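Local coordinates for protein putative acyl-CoA dehydrogenase (Burkholderia xenovorans, PDB 5JSC) that belongs to the acyl-CoA dehydrogenase family of flavoproteins and binds flavin-adenine dinucleotide within a four-chain assembly, at residues Val207-Glu218 against Ala229-Val238; Thr310-Ala321 against Glu334-Gly345. All coordinates share one frame; numbering follows the deposited sequence.

Contact 1 (207-218 against 229-238) lies farther from the centre of the chain, about 23 Å from it, in the middle beta domain, whereas contact 2 (310-321 against 334-345), about 14 Å from that centre, is buried in the C-terminal helical domain, partly beneath the third subunit. The first is a beta hairpin with its flanking turns, held by five backbone hydrogen bonds and only partly buried. The second is an antiparallel helix pair in which small residues allow close approach and side chains and a bridging water supply the polar links. The centres of contact 1 and contact 2 are 36 Å apart, and the two share no elements.

Contact 1: Val207-Glu218 against Ala229-Val238; sequences VDADTPGLEIAE and ARLHFAGARV
Leu214 CD1 lies over one face of the Phe233 ring, nearer its rim than its centre: the methyl stands 3.8 Å from the ring centroid and 21° off the normal, a CH-pi contact. The two side chains lie side by side, pointing the same way. The His232 ring is met instead at its edge, where Glu215 OE2 comes 3.4 Å from His232 CD2, with carboxylate and ring planes 51° apart; the polar end of His232 is held through ND1 by Asp174. Further along the face that carries Phe233, Ile216 CD1 packs 3.6 Å from Leu231 CD2.

These pairs belong to an antiparallel beta hairpin. Glu215 and His232 form a hydrogen-bonded pair, Glu215 N reaching His232 O at 2.8 Å and His232 N reaching Glu215 O at 2.9 Å. Ala217 and Glu218 then both face Arg230, a classic beta bulge. At the other end Ala234 N donates to Gly213 O at 2.8 Å, almost straight at 176°, and a water joins Pro212 O to Arg237 N beyond it.

Strand 228-233 is flanked by strand 168-179, whose Asp174 also pairs with Arg230. Leu214 and Leu231 rest on Tyr187 of strand 186-192, Phe233 on Val189 of the same strand, and the side chain of Leu231 is about 8 Å from a bound flavin-adenine dinucleotide.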
# COMPACT_ATOMS: atom_id res chain seq x y z
N VAL C 207 -4.90 -42.80 -10.83
CA VAL C 207 -4.86 -43.16 -12.25
C VAL C 207 -3.41 -43.33 -12.66
O VAL C 207 -2.65 -42.36 -12.72
CB VAL C 207 -5.57 -42.11 -13.12
CG1 VAL C 207 -5.58 -42.57 -14.57
CG2 VAL C 207 -7.00 -41.89 -12.62
N ASP C 208 -3.01 -44.57 -12.95
CA ASP C 208 -1.65 -44.83 -13.39
C ASP C 208 -1.40 -44.14 -14.73
O ASP C 208 -2.30 -44.06 -15.57
CB ASP C 208 -1.39 -46.33 -13.51
CG ASP C 208 -1.41 -47.04 -12.16
OD1 ASP C 208 -1.18 -46.37 -11.13
OD2 ASP C 208 -1.65 -48.26 -12.12
N ALA C 209 -0.18 -43.65 -14.92
CA ALA C 209 0.12 -42.88 -16.12
C ALA C 209 -0.02 -43.72 -17.39
O ALA C 209 -0.27 -43.16 -18.47
CB ALA C 209 1.53 -42.29 -16.03
N ASP C 210 0.14 -45.04 -17.29
CA ASP C 210 0.05 -45.89 -18.47
C ASP C 210 -1.38 -46.32 -18.78
O ASP C 210 -1.57 -47.20 -19.63
CB ASP C 210 0.97 -47.12 -18.31
CG ASP C 210 0.53 -48.06 -17.20
OD1 ASP C 210 -0.35 -47.69 -16.39
OD2 ASP C 210 1.08 -49.18 -17.13
N THR C 211 -2.37 -45.71 -18.14
CA THR C 211 -3.77 -46.02 -18.42
C THR C 211 -4.10 -45.68 -19.87
O THR C 211 -3.91 -44.53 -20.29
CB THR C 211 -4.70 -45.23 -17.49
OG1 THR C 211 -4.43 -45.58 -16.13
CG2 THR C 211 -6.17 -45.51 -17.82
N PRO C 212 -4.59 -46.63 -20.67
CA PRO C 212 -5.00 -46.29 -22.04
C PRO C 212 -6.10 -45.24 -22.01
O PRO C 212 -7.00 -45.28 -21.16
CB PRO C 212 -5.50 -47.63 -22.60
CG PRO C 212 -4.78 -48.65 -21.80
CD PRO C 212 -4.70 -48.08 -20.41
N GLY C 213 -6.01 -44.28 -22.92
CA GLY C 213 -6.94 -43.18 -22.95
C GLY C 213 -6.53 -41.97 -22.14
O GLY C 213 -7.16 -40.91 -22.28
N LEU C 214 -5.51 -42.08 -21.29
CA LEU C 214 -4.91 -40.92 -20.64
C LEU C 214 -3.85 -40.35 -21.58
O LEU C 214 -2.81 -40.98 -21.82
CB LEU C 214 -4.30 -41.30 -19.29
CG LEU C 214 -3.52 -40.19 -18.57
CD1 LEU C 214 -4.37 -38.94 -18.40
CD2 LEU C 214 -3.00 -40.67 -17.22
N GLU C 215 -4.13 -39.18 -22.15
CA GLU C 215 -3.28 -38.59 -23.17
C GLU C 215 -2.63 -37.33 -22.63
O GLU C 215 -3.27 -36.53 -21.94
CB GLU C 215 -4.08 -38.29 -24.44
CG GLU C 215 -4.84 -39.50 -24.97
CD GLU C 215 -5.74 -39.19 -26.16
OE1 GLU C 215 -6.26 -40.15 -26.77
OE2 GLU C 215 -5.93 -38.01 -26.48
N ILE C 216 -1.34 -37.15 -22.93
CA ILE C 216 -0.66 -35.90 -22.64
C ILE C 216 -0.94 -34.98 -23.82
O ILE C 216 -0.30 -35.08 -24.87
CB ILE C 216 0.84 -36.09 -22.40
CG1 ILE C 216 1.08 -37.23 -21.39
CG2 ILE C 216 1.46 -34.80 -21.92
CD1 ILE C 216 0.44 -37.00 -20.02
N ALA C 217 -1.94 -34.11 -23.67
CA ALA C 217 -2.42 -33.33 -24.80
C ALA C 217 -1.46 -32.21 -25.17
O ALA C 217 -1.37 -31.83 -26.34
CB ALA C 217 -3.81 -32.77 -24.50
N GLU C 218 -0.75 -31.68 -24.18
CA GLU C 218 0.06 -30.48 -24.38
C GLU C 218 1.02 -30.37 -23.21
O GLU C 218 0.62 -30.60 -22.07
CB GLU C 218 -0.84 -29.24 -24.46
CG GLU C 218 -0.14 -27.91 -24.58
CD GLU C 218 -1.11 -26.75 -24.43
OE1 GLU C 218 -2.33 -26.99 -24.33
OE2 GLU C 218 -0.64 -25.59 -24.42
N ALA C 229 1.50 -30.15 -17.66
CA ALA C 229 0.81 -30.64 -18.85
C ALA C 229 -0.69 -30.45 -18.75
O ALA C 229 -1.27 -30.29 -17.67
CB ALA C 229 1.10 -32.12 -19.12
N ARG C 230 -1.32 -30.46 -19.93
CA ARG C 230 -2.76 -30.65 -20.06
C ARG C 230 -3.00 -32.13 -20.32
O ARG C 230 -2.37 -32.72 -21.21
CB ARG C 230 -3.32 -29.81 -21.20
CG ARG C 230 -4.84 -29.90 -21.39
CD ARG C 230 -5.31 -28.78 -22.32
NE ARG C 230 -6.72 -28.89 -22.67
CZ ARG C 230 -7.48 -27.87 -23.08
NH1 ARG C 230 -6.97 -26.65 -23.18
NH2 ARG C 230 -8.76 -28.08 -23.38
N LEU C 231 -3.87 -32.74 -19.52
CA LEU C 231 -4.22 -34.14 -19.65
C LEU C 231 -5.57 -34.25 -20.32
O LEU C 231 -6.53 -33.61 -19.87
CB LEU C 231 -4.28 -34.82 -18.28
CG LEU C 231 -3.10 -34.64 -17.34
CD1 LEU C 231 -3.39 -35.38 -16.06
CD2 LEU C 231 -1.83 -35.14 -18.00
N HIS C 232 -5.67 -35.06 -21.36
CA HIS C 232 -6.95 -35.35 -21.99
C HIS C 232 -7.32 -36.79 -21.70
O HIS C 232 -6.54 -37.71 -21.96
CB HIS C 232 -6.91 -35.10 -23.50
CG HIS C 232 -8.20 -35.43 -24.18
ND1 HIS C 232 -9.36 -34.71 -23.96
CD2 HIS C 232 -8.53 -36.42 -25.04
CE1 HIS C 232 -10.34 -35.23 -24.68
NE2 HIS C 232 -9.86 -36.27 -25.34
N PHE C 233 -8.52 -36.99 -21.16
CA PHE C 233 -9.03 -38.32 -20.85
C PHE C 233 -10.01 -38.70 -21.94
O PHE C 233 -11.09 -38.10 -22.06
CB PHE C 233 -9.70 -38.34 -19.48
CG PHE C 233 -8.74 -38.10 -18.33
CD1 PHE C 233 -8.26 -36.83 -18.06
CD2 PHE C 233 -8.33 -39.15 -17.53
CE1 PHE C 233 -7.39 -36.61 -17.01
CE2 PHE C 233 -7.45 -38.95 -16.48
CZ PHE C 233 -6.99 -37.67 -16.21
N ALA C 234 -9.65 -39.70 -22.74
CA ALA C 234 -10.45 -40.15 -23.87
C ALA C 234 -10.97 -41.55 -23.55
O ALA C 234 -10.42 -42.56 -23.98
CB ALA C 234 -9.61 -40.14 -25.16
N GLY C 235 -12.05 -41.60 -22.78
CA GLY C 235 -12.60 -42.89 -22.40
C GLY C 235 -11.66 -43.71 -21.55
O GLY C 235 -11.64 -44.94 -21.65
N ALA C 236 -10.86 -43.05 -20.71
CA ALA C 236 -9.87 -43.76 -19.90
C ALA C 236 -10.57 -44.57 -18.82
O ALA C 236 -11.37 -44.03 -18.05
CB ALA C 236 -8.90 -42.76 -19.29
N ARG C 237 -10.25 -45.85 -18.74
CA ARG C 237 -10.92 -46.75 -17.81
C ARG C 237 -10.09 -46.90 -16.55
O ARG C 237 -8.90 -47.22 -16.61
CB ARG C 237 -11.17 -48.11 -18.46
CG ARG C 237 -12.16 -48.05 -19.60
CD ARG C 237 -12.45 -49.43 -20.17
NE ARG C 237 -13.14 -50.31 -19.23
CZ ARG C 237 -14.46 -50.34 -19.06
NH1 ARG C 237 -15.23 -49.53 -19.77
NH2 ARG C 237 -15.01 -51.17 -18.18
N VAL C 238 -10.74 -46.67 -15.41
CA VAL C 238 -10.11 -46.71 -14.10
C VAL C 238 -10.89 -47.71 -13.26
O VAL C 238 -12.10 -47.54 -13.07
CB VAL C 238 -10.09 -45.33 -13.43
CG1 VAL C 238 -9.36 -45.38 -12.10
CG2 VAL C 238 -9.43 -44.31 -14.35
O HOH W 1 -6.48 -46.71 -14.74
O HOH W 2 -8.31 -47.33 -20.27

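Contact 2: Thr310-Ala321 against Glu334-Gly345. With SO4 (sulfate ion), chain P.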
# COMPACT_ATOMS: atom_id res chain seq x y z
N THR C 310 8.60 -8.31 6.57
CA THR C 310 7.72 -9.21 5.82
C THR C 310 8.16 -10.66 5.98
O THR C 310 7.32 -11.55 6.16
CB THR C 310 7.69 -8.79 4.35
OG1 THR C 310 7.03 -7.53 4.27
CG2 THR C 310 6.95 -9.81 3.51
N ILE C 311 9.47 -10.91 5.95
CA ILE C 311 9.97 -12.27 6.13
C ILE C 311 9.62 -12.81 7.51
O ILE C 311 9.18 -13.96 7.65
CB ILE C 311 11.48 -12.32 5.85
CG1 ILE C 311 11.71 -12.31 4.34
CG2 ILE C 311 12.14 -13.57 6.51
CD1 ILE C 311 13.14 -12.02 3.94
N ASP C 312 9.81 -12.00 8.56
CA ASP C 312 9.53 -12.51 9.90
C ASP C 312 8.04 -12.72 10.11
O ASP C 312 7.63 -13.72 10.71
CB ASP C 312 10.11 -11.58 10.97
CG ASP C 312 11.56 -11.88 11.27
OD1 ASP C 312 12.20 -12.61 10.47
OD2 ASP C 312 12.07 -11.39 12.31
N SER C 313 7.20 -11.81 9.62
CA SER C 313 5.76 -12.03 9.78
C SER C 313 5.32 -13.25 8.97
O SER C 313 4.51 -14.04 9.45
CB SER C 313 4.97 -10.78 9.39
OG SER C 313 5.25 -10.34 8.08
N SER C 314 5.88 -13.43 7.77
CA SER C 314 5.57 -14.63 6.98
C SER C 314 6.01 -15.89 7.72
O SER C 314 5.25 -16.85 7.84
CB SER C 314 6.25 -14.57 5.62
OG SER C 314 5.72 -13.51 4.84
N ALA C 315 7.24 -15.89 8.23
CA ALA C 315 7.75 -17.08 8.90
C ALA C 315 6.92 -17.43 10.13
O ALA C 315 6.62 -18.60 10.37
CB ALA C 315 9.22 -16.88 9.27
N LEU C 316 6.56 -16.42 10.93
CA LEU C 316 5.72 -16.66 12.10
C LEU C 316 4.37 -17.25 11.70
O LEU C 316 3.89 -18.19 12.33
CB LEU C 316 5.55 -15.37 12.90
CG LEU C 316 6.81 -14.97 13.69
CD1 LEU C 316 6.81 -13.48 14.06
CD2 LEU C 316 6.95 -15.85 14.95
N LEU C 317 3.76 -16.71 10.63
CA LEU C 317 2.48 -17.27 10.17
C LEU C 317 2.64 -18.69 9.64
O LEU C 317 1.77 -19.54 9.89
CB LEU C 317 1.87 -16.37 9.10
CG LEU C 317 1.34 -15.03 9.60
CD1 LEU C 317 1.10 -14.13 8.39
CD2 LEU C 317 0.06 -15.21 10.38
N VAL C 318 3.72 -18.97 8.89
CA VAL C 318 3.96 -20.32 8.38
C VAL C 318 4.04 -21.31 9.53
O VAL C 318 3.35 -22.33 9.54
CB VAL C 318 5.24 -20.36 7.53
CG1 VAL C 318 5.66 -21.81 7.25
CG2 VAL C 318 5.06 -19.59 6.24
N TYR C 319 4.90 -21.02 10.51
CA TYR C 319 5.16 -22.02 11.52
C TYR C 319 4.13 -22.01 12.64
O TYR C 319 3.96 -23.03 13.31
CB TYR C 319 6.61 -21.89 12.01
CG TYR C 319 7.49 -22.32 10.85
CD1 TYR C 319 7.58 -23.66 10.49
CD2 TYR C 319 8.16 -21.38 10.05
CE1 TYR C 319 8.33 -24.07 9.39
CE2 TYR C 319 8.91 -21.79 8.95
CZ TYR C 319 8.99 -23.13 8.62
OH TYR C 319 9.72 -23.56 7.53
N ARG C 320 3.37 -20.92 12.81
CA ARG C 320 2.16 -21.01 13.63
C ARG C 320 1.19 -22.02 13.03
O ARG C 320 0.68 -22.89 13.74
CB ARG C 320 1.49 -19.63 13.77
CG ARG C 320 0.24 -19.61 14.68
CD ARG C 320 -1.05 -20.02 13.95
NE ARG C 320 -1.40 -19.09 12.88
CZ ARG C 320 -2.20 -18.04 13.05
NH1 ARG C 320 -2.75 -17.78 14.23
NH2 ARG C 320 -2.46 -17.23 12.02
N ALA C 321 0.93 -21.91 11.73
CA ALA C 321 0.01 -22.84 11.08
C ALA C 321 0.55 -24.27 11.12
O ALA C 321 -0.21 -25.21 11.39
CB ALA C 321 -0.25 -22.41 9.64
N GLU C 334 -5.72 -20.79 9.23
CA GLU C 334 -4.34 -20.40 9.47
C GLU C 334 -3.44 -20.73 8.29
O GLU C 334 -2.50 -19.97 8.00
CB GLU C 334 -3.84 -21.08 10.75
CG GLU C 334 -4.58 -20.64 12.01
CD GLU C 334 -5.91 -21.36 12.27
OE1 GLU C 334 -6.31 -22.22 11.46
OE2 GLU C 334 -6.54 -21.06 13.31
N ALA C 335 -3.72 -21.84 7.59
CA ALA C 335 -2.98 -22.16 6.38
C ALA C 335 -3.28 -21.16 5.27
O ALA C 335 -2.37 -20.75 4.54
CB ALA C 335 -3.32 -23.58 5.91
N ALA C 336 -4.55 -20.77 5.12
CA ALA C 336 -4.90 -19.76 4.13
C ALA C 336 -4.19 -18.45 4.42
O ALA C 336 -3.64 -17.81 3.50
CB ALA C 336 -6.42 -19.55 4.10
N MET C 337 -4.19 -18.03 5.68
CA MET C 337 -3.48 -16.80 6.07
C MET C 337 -2.01 -16.87 5.71
O MET C 337 -1.43 -15.92 5.16
CB MET C 337 -3.61 -16.56 7.57
CG MET C 337 -4.74 -15.73 8.02
SD MET C 337 -4.33 -15.21 9.70
CE MET C 337 -5.90 -14.43 10.11
N ALA C 338 -1.36 -17.99 6.05
CA ALA C 338 0.07 -18.13 5.80
C ALA C 338 0.36 -18.12 4.31
O ALA C 338 1.30 -17.45 3.86
CB ALA C 338 0.58 -19.42 6.43
N LYS C 339 -0.42 -18.88 3.53
CA LYS C 339 -0.18 -18.97 2.09
C LYS C 339 -0.36 -17.60 1.43
O LYS C 339 0.47 -17.17 0.63
CB LYS C 339 -1.13 -20.02 1.48
CG LYS C 339 -0.76 -20.52 0.08
CD LYS C 339 -1.34 -19.65 -1.02
CE LYS C 339 -1.01 -20.21 -2.40
NZ LYS C 339 -1.57 -19.36 -3.51
N TRP C 340 -1.45 -16.92 1.77
CA TRP C 340 -1.70 -15.57 1.30
C TRP C 340 -0.55 -14.63 1.64
O TRP C 340 0.05 -14.00 0.75
CB TRP C 340 -3.03 -15.11 1.91
CG TRP C 340 -3.38 -13.64 1.89
CD1 TRP C 340 -2.83 -12.65 1.13
CD2 TRP C 340 -4.40 -13.03 2.68
NE1 TRP C 340 -3.45 -11.44 1.42
CE2 TRP C 340 -4.43 -11.67 2.36
CE3 TRP C 340 -5.31 -13.52 3.63
CZ2 TRP C 340 -5.30 -10.78 2.97
CZ3 TRP C 340 -6.18 -12.63 4.23
CH2 TRP C 340 -6.18 -11.28 3.89
N HIS C 341 -0.24 -14.50 2.93
CA HIS C 341 0.74 -13.50 3.36
C HIS C 341 2.13 -13.80 2.83
O HIS C 341 2.85 -12.90 2.37
CB HIS C 341 0.75 -13.45 4.89
CG HIS C 341 1.60 -12.35 5.46
ND1 HIS C 341 2.98 -12.40 5.49
CD2 HIS C 341 1.25 -11.18 6.06
CE1 HIS C 341 3.44 -11.30 6.06
NE2 HIS C 341 2.41 -10.55 6.42
N ALA C 342 2.55 -15.06 2.91
CA ALA C 342 3.92 -15.36 2.52
C ALA C 342 4.12 -15.23 1.02
O ALA C 342 5.18 -14.79 0.57
CB ALA C 342 4.31 -16.76 3.00
N SER C 343 3.12 -15.60 0.21
CA SER C 343 3.30 -15.49 -1.24
C SER C 343 3.23 -14.04 -1.69
O SER C 343 4.06 -13.59 -2.50
CB SER C 343 2.26 -16.34 -1.98
OG SER C 343 0.93 -15.91 -1.70
N GLU C 344 2.26 -13.27 -1.17
CA GLU C 344 2.19 -11.86 -1.52
C GLU C 344 3.40 -11.11 -0.98
O GLU C 344 3.95 -10.23 -1.66
CB GLU C 344 0.91 -11.23 -0.98
CG GLU C 344 -0.37 -11.73 -1.65
CD GLU C 344 -0.51 -11.26 -3.09
OE1 GLU C 344 -1.08 -12.03 -3.90
OE2 GLU C 344 -0.07 -10.13 -3.41
N GLY C 345 3.82 -11.45 0.24
CA GLY C 345 4.98 -10.79 0.82
C GLY C 345 6.26 -11.12 0.09
O GLY C 345 7.09 -10.24 -0.15
S SO4 P . 4.29 -7.14 6.72
O1 SO4 P . 5.07 -7.91 7.70
O2 SO4 P . 2.86 -7.32 7.00
O3 SO4 P . 4.58 -7.64 5.37
O4 SO4 P . 4.63 -5.73 6.86
O HOH W 3 -0.90 -18.82 10.06
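Two antiparallel helices of the C-terminal helical domain of the acyl-CoA dehydrogenase fold, 298-325 and 332-356, pack here with their segment axes 8.4 Å apart at 156°. His341, described in one of its two modelled conformers, is a knob in the hole made by Thr310, Ser313, Ser314 and Leu317. Its CG is anti to the backbone N (chi1 -173°), which carries the ring toward the facing helix. In this conformer Leu317 CD1 lies over one ring face, 3.8 Å from the centroid, while at the edge His341 ND1 would donate to Ser314 OG at 3.0 Å, with the oxygen only 3° out of the ring plane. Ser314 OG in turn donates to Thr310 O, so the hydroxyl would accept from the imidazole and give to a carbonyl of its own helix. A sulfate, probably from the crystallisation liquor, lies near this end.

Small residues let the backbones close in: Ala338 CB is 3.7 Å from Leu317 O, and Gly345 CA touches Thr310 CG2. At the far end Glu334 CG sits over the centre of one face of the Arg320 guanidinium, 3.6 Å above the plane. The polar ends of this pair turn to the third subunit, Arg320 to Asp312 and Glu334 to His18 of that subunit. A water bridges the helices, accepting from Arg320 NE at 2.9 Å and donating to Leu317 O and Glu334 O.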